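Local coordinates for protein transcriptional regulator, LacI family (Lactobacillus brevis, PDB 3JY6) that probably acts as a DNA-binding transcription regulator of the LacI family, here represented by its periplasmic-binding-protein-like domain, at residues S31-R36 with S242-M247; E109-A114 with T214-T219; G145-A148 with D152-V155; A185-E190 with E195-L200. All blocks are in the same frame, centred on the assembly; numbering follows the deposited sequence.

Interaction 1 of 4, residues S31-R36 with S242-M247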
loop_
_atom_site.group_PDB
_atom_site.type_symbol
_atom_site.label_atom_id
_atom_site.label_comp_id
_atom_site.label_asym_id
_atom_site.label_seq_id
_atom_site.Cartn_x
_atom_site.Cartn_y
_atom_site.Cartn_z
ATOM N N SER A 31 -0.993 0.551 -16.859
ATOM C CA SER A 31 -2.124 0.681 -17.776
ATOM C C SER A 31 -1.726 1.354 -19.095
ATOM O O SER A 31 -2.301 1.051 -20.142
ATOM C CB SER A 31 -3.273 1.464 -17.140
ATOM O OG SER A 31 -2.998 2.848 -17.136
ATOM N N ILE A 32 -0.762 2.274 -19.053
ATOM C CA ILE A 32 -0.323 2.929 -20.287
ATOM C C ILE A 32 0.629 2.024 -21.064
ATOM O O ILE A 32 0.467 1.836 -22.275
ATOM C CB ILE A 32 0.380 4.290 -20.007
ATOM C CG1 ILE A 32 -0.630 5.286 -19.442
ATOM C CG2 ILE A 32 0.980 4.864 -21.304
ATOM C CD1 ILE A 32 -1.837 5.547 -20.349
ATOM N N LEU A 33 1.609 1.443 -20.371
ATOM C CA LEU A 33 2.575 0.566 -21.033
ATOM C C LEU A 33 1.937 -0.651 -21.724
ATOM O O LEU A 33 2.457 -1.156 -22.721
ATOM C CB LEU A 33 3.627 0.080 -20.040
ATOM C CG LEU A 33 4.665 1.049 -19.476
ATOM C CD1 LEU A 33 5.654 0.248 -18.618
ATOM C CD2 LEU A 33 5.399 1.778 -20.609
ATOM N N GLU A 34 0.807 -1.105 -21.194
ATOM C CA GLU A 34 0.097 -2.258 -21.737
ATOM C C GLU A 34 -0.417 -1.995 -23.148
ATOM O O GLU A 34 -0.400 -2.876 -23.994
ATOM C CB GLU A 34 -1.077 -2.623 -20.815
ATOM C CG GLU A 34 -1.838 -3.899 -21.177
ATOM C CD GLU A 34 -2.652 -3.780 -22.471
ATOM O OE1 GLU A 34 -3.457 -2.827 -22.605
ATOM O OE2 GLU A 34 -2.493 -4.654 -23.356
ATOM N N SER A 35 -0.868 -0.774 -23.399
ATOM C CA SER A 35 -1.404 -0.427 -24.705
ATOM C C SER A 35 -0.407 -0.665 -25.828
ATOM O O SER A 35 -0.779 -0.645 -26.996
ATOM C CB SER A 35 -1.853 1.035 -24.730
ATOM O OG SER A 35 -0.745 1.914 -24.609
ATOM N N ARG A 36 0.857 -0.897 -25.481
ATOM C CA ARG A 36 1.868 -1.125 -26.502
ATOM C C ARG A 36 2.729 -2.373 -26.306
ATOM O O ARG A 36 3.809 -2.487 -26.884
ATOM C CB ARG A 36 2.750 0.119 -26.646
ATOM C CG ARG A 36 1.955 1.359 -27.032
ATOM C CD ARG A 36 2.858 2.486 -27.500
ATOM N NE ARG A 36 2.125 3.742 -27.682
ATOM C CZ ARG A 36 2.702 4.892 -28.025
ATOM N NH1 ARG A 36 4.014 4.941 -28.222
ATOM N NH2 ARG A 36 1.974 5.995 -28.163
ATOM N N SER A 242 1.356 9.399 -16.931
ATOM C CA SER A 242 1.996 10.441 -17.715
ATOM C C SER A 242 3.460 10.093 -17.921
ATOM O O SER A 242 4.022 10.328 -18.998
ATOM C CB SER A 242 1.873 11.792 -17.009
ATOM O OG SER A 242 0.512 12.085 -16.781
ATOM N N SER A 243 4.082 9.533 -16.891
ATOM C CA SER A 243 5.486 9.166 -17.003
ATOM C C SER A 243 5.643 7.999 -17.966
ATOM O O SER A 243 6.687 7.874 -18.631
ATOM C CB SER A 243 6.094 8.821 -15.638
ATOM O OG SER A 243 5.688 7.554 -15.168
ATOM N N ALA A 244 4.611 7.151 -18.047
ATOM C CA ALA A 244 4.643 6.015 -18.968
ATOM C C ALA A 244 4.434 6.513 -20.407
ATOM O O ALA A 244 4.974 5.943 -21.354
ATOM C CB ALA A 244 3.571 4.994 -18.612
ATOM N N GLU A 245 3.646 7.569 -20.571
ATOM C CA GLU A 245 3.415 8.134 -21.900
ATOM C C GLU A 245 4.728 8.700 -22.445
ATOM O O GLU A 245 5.044 8.563 -23.625
ATOM C CB GLU A 245 2.352 9.241 -21.846
ATOM C CG GLU A 245 0.922 8.735 -21.649
ATOM C CD GLU A 245 0.325 8.137 -22.915
ATOM O OE1 GLU A 245 1.065 7.991 -23.910
ATOM O OE2 GLU A 245 -0.888 7.807 -22.913
ATOM N N ILE A 246 5.501 9.325 -21.569
ATOM C CA ILE A 246 6.779 9.895 -21.968
ATOM C C ILE A 246 7.735 8.756 -22.344
ATOM O O ILE A 246 8.431 8.823 -23.354
ATOM C CB ILE A 246 7.382 10.740 -20.808
ATOM C CG1 ILE A 246 6.507 11.977 -20.550
ATOM C CG2 ILE A 246 8.793 11.151 -21.149
ATOM C CD1 ILE A 246 6.947 12.811 -19.359
ATOM N N MET A 247 7.749 7.701 -21.532
ATOM C CA MET A 247 8.621 6.561 -21.792
ATOM C C MET A 247 8.344 5.966 -23.169
ATOM O O MET A 247 9.267 5.709 -23.941
ATOM C CB MET A 247 8.435 5.494 -20.705
ATOM C CG MET A 247 9.210 4.160 -20.909
ATOM S SD MET A 247 10.998 4.358 -21.015
ATOM C CE MET A 247 11.486 3.042 -21.605
#
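I32 and A244 have the nearest CA atoms between segments 31-36 and 242-247, 6.0 Å apart, a spacing that leaves room for little more than a methyl group between the two backbones. A244 supplies that methyl: its CB lies 3.6 Å from I32 CB, and both CA-CB bonds point into the interface. The branches of I32 share the remaining work. CG2, set anti to the backbone N by the first torsion (chi1 -67° for CG1), reaches both the A244 methyl and, at 3.7 Å, the carboxylate carbon CD of E245. CD1 comes within 3.5 Å of E245 OE2. The E245 chain bends at chi2 (-76°) and crosses the isoleucine at about a right angle, so its aliphatic CG and its carboxylate lie over the hydrocarbon at the exposed margin. On the buried margin L33 adds a looser touch, CG to A244 CB at 4.2 Å. Within segment 31-36, S35 OG donates to I32 O at 2.6 Å, in the carbonyl plane. The two helices thus pair on one flank of a six-stranded parallel sheet: I32 also meets A241 of helix 236-251, and L33 and M247 both rest on I10 of strand 9-14.

Interaction 2 of 4, residues E109-A114 with T214-T219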
loop_
_atom_site.group_PDB
_atom_site.type_symbol
_atom_site.label_atom_id
_atom_site.label_comp_id
_atom_site.label_asym_id
_atom_site.label_seq_id
_atom_site.Cartn_x
_atom_site.Cartn_y
_atom_site.Cartn_z
ATOM N N GLU A 109 3.236 25.704 -5.246
ATOM C CA GLU A 109 1.925 26.279 -5.535
ATOM C C GLU A 109 0.785 25.557 -4.839
ATOM O O GLU A 109 -0.128 26.194 -4.313
ATOM C CB GLU A 109 1.664 26.298 -7.046
ATOM C CG GLU A 109 2.328 27.448 -7.767
ATOM C CD GLU A 109 2.010 28.778 -7.118
ATOM O OE1 GLU A 109 0.819 29.020 -6.826
ATOM O OE2 GLU A 109 2.948 29.574 -6.899
ATOM N N ALA A 110 0.825 24.228 -4.842
ATOM C CA ALA A 110 -0.221 23.442 -4.197
ATOM C C ALA A 110 -0.280 23.680 -2.691
ATOM O O ALA A 110 -1.361 23.852 -2.125
ATOM C CB ALA A 110 -0.007 21.960 -4.474
ATOM N N ALA A 111 0.878 23.686 -2.037
ATOM C CA ALA A 111 0.923 23.888 -0.591
ATOM C C ALA A 111 0.423 25.281 -0.250
ATOM O O ALA A 111 -0.428 25.454 0.628
ATOM C CB ALA A 111 2.356 23.696 -0.057
ATOM N N LYS A 112 0.971 26.259 -0.963
ATOM C CA LYS A 112 0.631 27.669 -0.795
ATOM C C LYS A 112 -0.872 27.918 -0.927
ATOM O O LYS A 112 -1.465 28.614 -0.106
ATOM C CB LYS A 112 1.375 28.499 -1.843
ATOM C CG LYS A 112 1.106 29.991 -1.800
ATOM C CD LYS A 112 1.431 30.602 -3.161
ATOM C CE LYS A 112 1.037 32.059 -3.251
ATOM N NZ LYS A 112 1.155 32.556 -4.660
ATOM N N ALA A 113 -1.474 27.353 -1.970
ATOM C CA ALA A 113 -2.903 27.517 -2.210
ATOM C C ALA A 113 -3.720 26.854 -1.108
ATOM O O ALA A 113 -4.737 27.389 -0.682
ATOM C CB ALA A 113 -3.285 26.927 -3.566
ATOM N N ALA A 114 -3.276 25.683 -0.653
ATOM C CA ALA A 114 -3.972 24.975 0.414
ATOM C C ALA A 114 -3.944 25.802 1.709
ATOM O O ALA A 114 -4.958 25.923 2.412
ATOM C CB ALA A 114 -3.331 23.612 0.639
ATOM N N THR A 214 -5.033 18.815 7.443
ATOM C CA THR A 214 -4.958 18.530 6.030
ATOM C C THR A 214 -3.579 17.947 5.753
ATOM O O THR A 214 -2.801 17.695 6.674
ATOM C CB THR A 214 -5.109 19.825 5.228
ATOM O OG1 THR A 214 -5.141 19.534 3.821
ATOM C CG2 THR A 214 -3.939 20.758 5.541
ATOM N N GLY A 215 -3.279 17.765 4.476
ATOM C CA GLY A 215 -1.989 17.236 4.092
ATOM C C GLY A 215 -2.031 16.617 2.709
ATOM O O GLY A 215 -3.079 16.602 2.051
ATOM N N PHE A 216 -0.877 16.121 2.268
ATOM C CA PHE A 216 -0.767 15.453 0.977
ATOM C C PHE A 216 -1.064 13.991 1.273
ATOM O O PHE A 216 -0.306 13.333 1.990
ATOM C CB PHE A 216 0.646 15.617 0.420
ATOM C CG PHE A 216 0.957 17.016 -0.029
ATOM C CD1 PHE A 216 0.978 17.334 -1.384
ATOM C CD2 PHE A 216 1.219 18.021 0.904
ATOM C CE1 PHE A 216 1.256 18.636 -1.810
ATOM C CE2 PHE A 216 1.496 19.317 0.490
ATOM C CZ PHE A 216 1.516 19.627 -0.871
ATOM N N ALA A 217 -2.178 13.499 0.736
ATOM C CA ALA A 217 -2.613 12.128 0.951
ATOM C C ALA A 217 -3.560 11.715 -0.167
ATOM O O ALA A 217 -4.421 12.490 -0.565
ATOM C CB ALA A 217 -3.325 12.020 2.294
ATOM N N ASP A 218 -3.411 10.492 -0.665
ATOM C CA ASP A 218 -4.271 10.023 -1.745
ATOM C C ASP A 218 -5.186 8.859 -1.359
ATOM O O ASP A 218 -6.163 8.579 -2.056
ATOM C CB ASP A 218 -3.413 9.665 -2.963
ATOM C CG ASP A 218 -2.716 10.886 -3.562
ATOM O OD1 ASP A 218 -3.403 11.707 -4.218
ATOM O OD2 ASP A 218 -1.487 11.037 -3.366
ATOM N N THR A 219 -4.883 8.200 -0.246
ATOM C CA THR A 219 -5.684 7.082 0.220
ATOM C C THR A 219 -7.127 7.511 0.527
ATOM O O THR A 219 -7.360 8.560 1.128
ATOM C CB THR A 219 -5.083 6.476 1.477
ATOM O OG1 THR A 219 -3.892 5.739 1.161
ATOM C CG2 THR A 219 -6.067 5.579 2.076
#
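F216, following G215 of strand 211-215, reaches A110 and A111 of helix 107-119, a helix-on-sheet contact in the four-stranded parallel alpha/beta subdomain of this periplasmic-binding-protein-like fold. The backbones stay well apart, the nearest CA atoms, those of A111 and G215, being 8.6 Å from each other, and the phenylalanine spans the interval. From CB the side chain leaves across the line to the helix, with CG beside the backbone N (chi1 -71°), and only the far end of the ring arrives: CB and CG meet nothing in segment 109-114. Further out, CE1 comes to 4.4 Å from A110 CB, an oblique approach. At the tip, CZ meets A111 CB, which lies at the ring edge near its plane. Both touches are loose, and the buried surface is correspondingly small, 106 Å² for the two sides together. Other residues complete the surroundings of the ring: R142 makes a cation-pi interaction with it, and I232 and F186 pack against it. Just before the phenylalanine, G215 has phi 158° and psi 179°, where a CB would be jammed against the carbonyl oxygen of T214. The closest pair across the two segments is F216 CZ with A111 CB, at 4.2 Å.

Interaction 3 of 4, residues G145-A148 with D152-V155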
loop_
_atom_site.group_PDB
_atom_site.type_symbol
_atom_site.label_atom_id
_atom_site.label_comp_id
_atom_site.label_asym_id
_atom_site.label_seq_id
_atom_site.Cartn_x
_atom_site.Cartn_y
_atom_site.Cartn_z
ATOM N N GLY A 145 6.008 26.603 0.394
ATOM C CA GLY A 145 4.711 27.088 -0.034
ATOM C C GLY A 145 3.851 27.516 1.145
ATOM O O GLY A 145 3.104 28.487 1.055
ATOM N N ILE A 146 3.956 26.791 2.256
ATOM C CA ILE A 146 3.176 27.114 3.448
ATOM C C ILE A 146 3.596 28.470 4.030
ATOM O O ILE A 146 2.753 29.359 4.208
ATOM C CB ILE A 146 3.304 26.000 4.518
ATOM C CG1 ILE A 146 2.618 24.725 4.012
ATOM C CG2 ILE A 146 2.675 26.453 5.834
ATOM C CD1 ILE A 146 2.810 23.510 4.905
ATOM N N LEU A 147 4.888 28.639 4.304
ATOM C CA LEU A 147 5.398 29.902 4.849
ATOM C C LEU A 147 4.999 31.076 3.966
ATOM O O LEU A 147 4.780 32.181 4.461
ATOM C CB LEU A 147 6.930 29.899 4.956
ATOM C CG LEU A 147 7.657 28.735 5.633
ATOM C CD1 LEU A 147 9.158 28.938 5.478
ATOM C CD2 LEU A 147 7.263 28.631 7.097
ATOM N N ALA A 148 4.910 30.844 2.661
ATOM C CA ALA A 148 4.554 31.909 1.739
ATOM C C ALA A 148 3.080 32.293 1.847
ATOM O O ALA A 148 2.621 33.201 1.150
ATOM C CB ALA A 148 4.881 31.490 0.327
ATOM N N ASP A 152 1.866 32.498 11.569
ATOM C CA ASP A 152 2.279 31.610 12.639
ATOM C C ASP A 152 2.439 30.210 12.076
ATOM O O ASP A 152 1.446 29.536 11.801
ATOM C CB ASP A 152 1.218 31.612 13.739
ATOM C CG ASP A 152 1.673 30.898 14.997
ATOM O OD1 ASP A 152 2.781 30.327 14.993
ATOM O OD2 ASP A 152 0.917 30.910 15.994
ATOM N N VAL A 153 3.690 29.783 11.900
ATOM C CA VAL A 153 3.984 28.458 11.372
ATOM C C VAL A 153 5.042 27.780 12.224
ATOM O O VAL A 153 6.126 28.315 12.419
ATOM C CB VAL A 153 4.504 28.527 9.919
ATOM C CG1 VAL A 153 4.811 27.129 9.405
ATOM C CG2 VAL A 153 3.482 29.198 9.035
ATOM N N ASP A 154 4.712 26.607 12.746
ATOM C CA ASP A 154 5.643 25.839 13.559
ATOM C C ASP A 154 5.920 24.553 12.796
ATOM O O ASP A 154 5.062 24.075 12.055
ATOM C CB ASP A 154 5.023 25.530 14.916
ATOM C CG ASP A 154 4.830 26.776 15.757
ATOM O OD1 ASP A 154 5.830 27.501 15.985
ATOM O OD2 ASP A 154 3.684 27.032 16.193
ATOM N N VAL A 155 7.107 23.985 12.960
ATOM C CA VAL A 155 7.438 22.765 12.229
ATOM C C VAL A 155 7.894 21.619 13.115
ATOM O O VAL A 155 8.659 21.816 14.051
ATOM C CB VAL A 155 8.525 23.049 11.167
ATOM C CG1 VAL A 155 9.774 23.559 11.831
ATOM C CG2 VAL A 155 8.834 21.791 10.367
#
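V153 meets L147 and I146 in a small, wholly apolar contact between the last turn of helix 137-147 and residues 152-155 of strand 152-158, an outermost strand of the four-stranded sheet. The CA atoms of L147 and V153 are 6.8 Å apart, and 113 Å² is buried over both sides. V153 CG1 makes the closest touch, 3.7 Å from L147 CD2, and lies 4.2 Å from I146 CG2, so it is approached by two consecutive helix residues. The valine torsion places CG1 there, anti to the backbone N (chi1 180°) on a CA-CB bond already directed at the helix. L147 reaches in with a single branch, CD2, which also comes to 3.9 Å from V153 CB; the two side chains cross at about a right angle. The setting is a beta-alpha-beta unit, strand 125-131, helix 137-147 and strand 152-158, in which the three residues between the segments reverse the chain so that the helix end packs on the strand that follows it. L147 is exposed and closes the outer margin, whereas I146 is buried and continues inward onto V126 and V128 of strand 125-131. V128 also touches V153, and T115 of helix 107-119 packs against I146.

Interaction 4 of 4, residues A185-E190 with E195-L200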
loop_
_atom_site.group_PDB
_atom_site.type_symbol
_atom_site.label_atom_id
_atom_site.label_comp_id
_atom_site.label_asym_id
_atom_site.label_seq_id
_atom_site.Cartn_x
_atom_site.Cartn_y
_atom_site.Cartn_z
ATOM N N ALA A 185 -3.234 21.373 11.304
ATOM C CA ALA A 185 -2.108 20.455 11.399
ATOM C C ALA A 185 -1.936 20.045 9.926
ATOM O O ALA A 185 -2.843 19.454 9.336
ATOM C CB ALA A 185 -2.470 19.256 12.266
ATOM N N PHE A 186 -0.791 20.387 9.335
ATOM C CA PHE A 186 -0.516 20.115 7.918
ATOM C C PHE A 186 0.598 19.069 7.730
ATOM O O PHE A 186 1.773 19.341 7.967
ATOM C CB PHE A 186 -0.137 21.451 7.261
ATOM C CG PHE A 186 -0.293 21.501 5.753
ATOM C CD1 PHE A 186 -0.622 22.712 5.141
ATOM C CD2 PHE A 186 -0.037 20.398 4.949
ATOM C CE1 PHE A 186 -0.692 22.826 3.756
ATOM C CE2 PHE A 186 -0.101 20.495 3.566
ATOM C CZ PHE A 186 -0.428 21.712 2.965
ATOM N N ALA A 187 0.208 17.868 7.315
ATOM C CA ALA A 187 1.158 16.784 7.081
ATOM C C ALA A 187 1.709 16.894 5.659
ATOM O O ALA A 187 0.952 16.983 4.692
ATOM C CB ALA A 187 0.467 15.431 7.279
ATOM N N LEU A 188 3.032 16.896 5.539
ATOM C CA LEU A 188 3.682 16.983 4.240
ATOM C C LEU A 188 3.796 15.625 3.561
ATOM O O LEU A 188 4.094 15.543 2.373
ATOM C CB LEU A 188 5.064 17.615 4.388
ATOM C CG LEU A 188 5.157 19.108 4.051
ATOM C CD1 LEU A 188 3.971 19.872 4.620
ATOM C CD2 LEU A 188 6.475 19.637 4.570
ATOM N N LYS A 189 3.533 14.561 4.310
ATOM C CA LYS A 189 3.611 13.213 3.766
ATOM C C LYS A 189 2.444 12.387 4.275
ATOM O O LYS A 189 2.036 12.507 5.429
ATOM C CB LYS A 189 4.942 12.553 4.160
ATOM C CG LYS A 189 5.226 11.244 3.431
ATOM C CD LYS A 189 6.568 10.628 3.832
ATOM C CE LYS A 189 6.839 9.333 3.047
ATOM N NZ LYS A 189 8.152 8.696 3.391
ATOM N N GLU A 190 1.918 11.532 3.410
ATOM C CA GLU A 190 0.778 10.699 3.751
ATOM C C GLU A 190 0.910 9.869 5.042
ATOM O O GLU A 190 -0.011 9.849 5.866
ATOM C CB GLU A 190 0.446 9.795 2.553
ATOM C CG GLU A 190 -0.787 8.928 2.734
ATOM C CD GLU A 190 -1.547 8.682 1.434
ATOM O OE1 GLU A 190 -0.932 8.308 0.408
ATOM O OE2 GLU A 190 -2.778 8.863 1.438
ATOM N N GLU A 195 -0.676 8.090 10.486
ATOM C CA GLU A 195 -0.239 7.612 11.784
ATOM C C GLU A 195 -0.665 8.455 12.984
ATOM O O GLU A 195 -1.064 7.901 14.014
ATOM C CB GLU A 195 1.290 7.464 11.799
ATOM C CG GLU A 195 1.821 6.714 13.014
ATOM C CD GLU A 195 3.327 6.601 13.027
ATOM O OE1 GLU A 195 3.934 6.511 11.937
ATOM O OE2 GLU A 195 3.907 6.587 14.134
ATOM N N PHE A 196 -0.614 9.778 12.848
ATOM C CA PHE A 196 -0.922 10.667 13.969
ATOM C C PHE A 196 -2.240 11.428 14.029
ATOM O O PHE A 196 -2.602 11.912 15.098
ATOM C CB PHE A 196 0.229 11.669 14.131
ATOM C CG PHE A 196 1.563 11.018 14.391
ATOM C CD1 PHE A 196 1.891 10.555 15.664
ATOM C CD2 PHE A 196 2.482 10.840 13.359
ATOM C CE1 PHE A 196 3.116 9.920 15.908
ATOM C CE2 PHE A 196 3.716 10.203 13.594
ATOM C CZ PHE A 196 4.030 9.743 14.872
ATOM N N PHE A 197 -2.963 11.539 12.919
ATOM C CA PHE A 197 -4.221 12.293 12.928
ATOM C C PHE A 197 -5.481 11.571 13.427
ATOM O O PHE A 197 -6.354 12.199 14.041
ATOM C CB PHE A 197 -4.496 12.882 11.532
ATOM C CG PHE A 197 -3.578 14.023 11.140
ATOM C CD1 PHE A 197 -2.459 14.360 11.913
ATOM C CD2 PHE A 197 -3.827 14.754 9.982
ATOM C CE1 PHE A 197 -1.605 15.410 11.532
ATOM C CE2 PHE A 197 -2.986 15.802 9.591
ATOM C CZ PHE A 197 -1.868 16.131 10.369
ATOM N N PRO A 198 -5.614 10.258 13.157
ATOM C CA PRO A 198 -6.812 9.544 13.623
ATOM C C PRO A 198 -7.144 9.664 15.114
ATOM O O PRO A 198 -8.302 9.874 15.473
ATOM C CB PRO A 198 -6.540 8.106 13.195
ATOM C CG PRO A 198 -5.863 8.301 11.880
ATOM C CD PRO A 198 -4.865 9.427 12.189
ATOM N N ASN A 199 -6.147 9.527 15.986
ATOM C CA ASN A 199 -6.411 9.634 17.420
ATOM C C ASN A 199 -6.734 11.068 17.830
ATOM O O ASN A 199 -7.422 11.293 18.822
ATOM C CB ASN A 199 -5.230 9.102 18.234
ATOM C CG ASN A 199 -5.244 7.589 18.363
ATOM O OD1 ASN A 199 -5.066 7.052 19.453
ATOM N ND2 ASN A 199 -5.456 6.897 17.248
ATOM N N LEU A 200 -6.236 12.042 17.076
ATOM C CA LEU A 200 -6.535 13.433 17.385
ATOM C C LEU A 200 -7.972 13.758 16.944
ATOM O O LEU A 200 -8.565 14.743 17.389
ATOM C CB LEU A 200 -5.520 14.360 16.704
ATOM C CG LEU A 200 -4.276 14.692 17.541
ATOM C CD1 LEU A 200 -3.617 13.413 18.060
ATOM C CD2 LEU A 200 -3.303 15.509 16.702
#
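F197 carries this contact by itself on the helical side, extending its ring from between helices 190-196 and 198-202 to two alanines of strand 183-187. The backbones are far apart, with 8.6 Å between the CA atoms of A185 and F197, and the aromatic side chain covers that distance.

The apolar contacts all involve the outer end of the ring. CZ lies 3.7 Å from A185 CB and 3.9 Å from A187 CB, while CE1 turns to the first methyl (4.0 Å from A185 CB) and CE2 to the second (4.2 Å from A187 CB). The methyls of these alternate strand residues both point to the helical side, and the ring end is lodged between them. Its position follows from the first torsion, which puts CG anti to the carbonyl carbon (chi1 -71°).

A polar atom also meets the ring: A185 O comes to 3.6 Å from F197 CZ, obliquely, as a van der Waals touch. That oxygen belongs to the sheet ladder, as A185 pairs through its backbone with T212 and T214 of strand 211-215. With F197 cut back to an alanine, the A185 and A187 methyls would probably lose the ring that covers them, leaving a gap between strand and helices.

All three touching residues are buried. Strand 183-187 runs between strands 125-131 and 211-215, and F197 also touches A213 of the latter. F186, pointing to the other side of the sheet, packs on V126, while L200 carries the helical layer on to helix 165-177.

Overall arrangement
Interactions 2, 3 and 4 form one connected group around the four-stranded sheet, whereas interaction 1 belongs to the six-stranded one, its centre 26 Å from interaction 2 and 37 Å from interaction 3. Interactions 2 and 4 have centres 12 Å apart and lie on neighbouring strands of the sheet: T214 N lies 3.0 Å from A185 O, and E190 OE2 accepts a probable hydrogen bond from T219 N at 2.8 Å. Interaction 3 joins them through I146, whose CD1 is 3.5 Å from F186 CD1, and through K112 CB, 3.4 Å from G145 O. In sequence, the segments of interaction 1 enclose the other three, consistent with a chain that crosses between two subdomains.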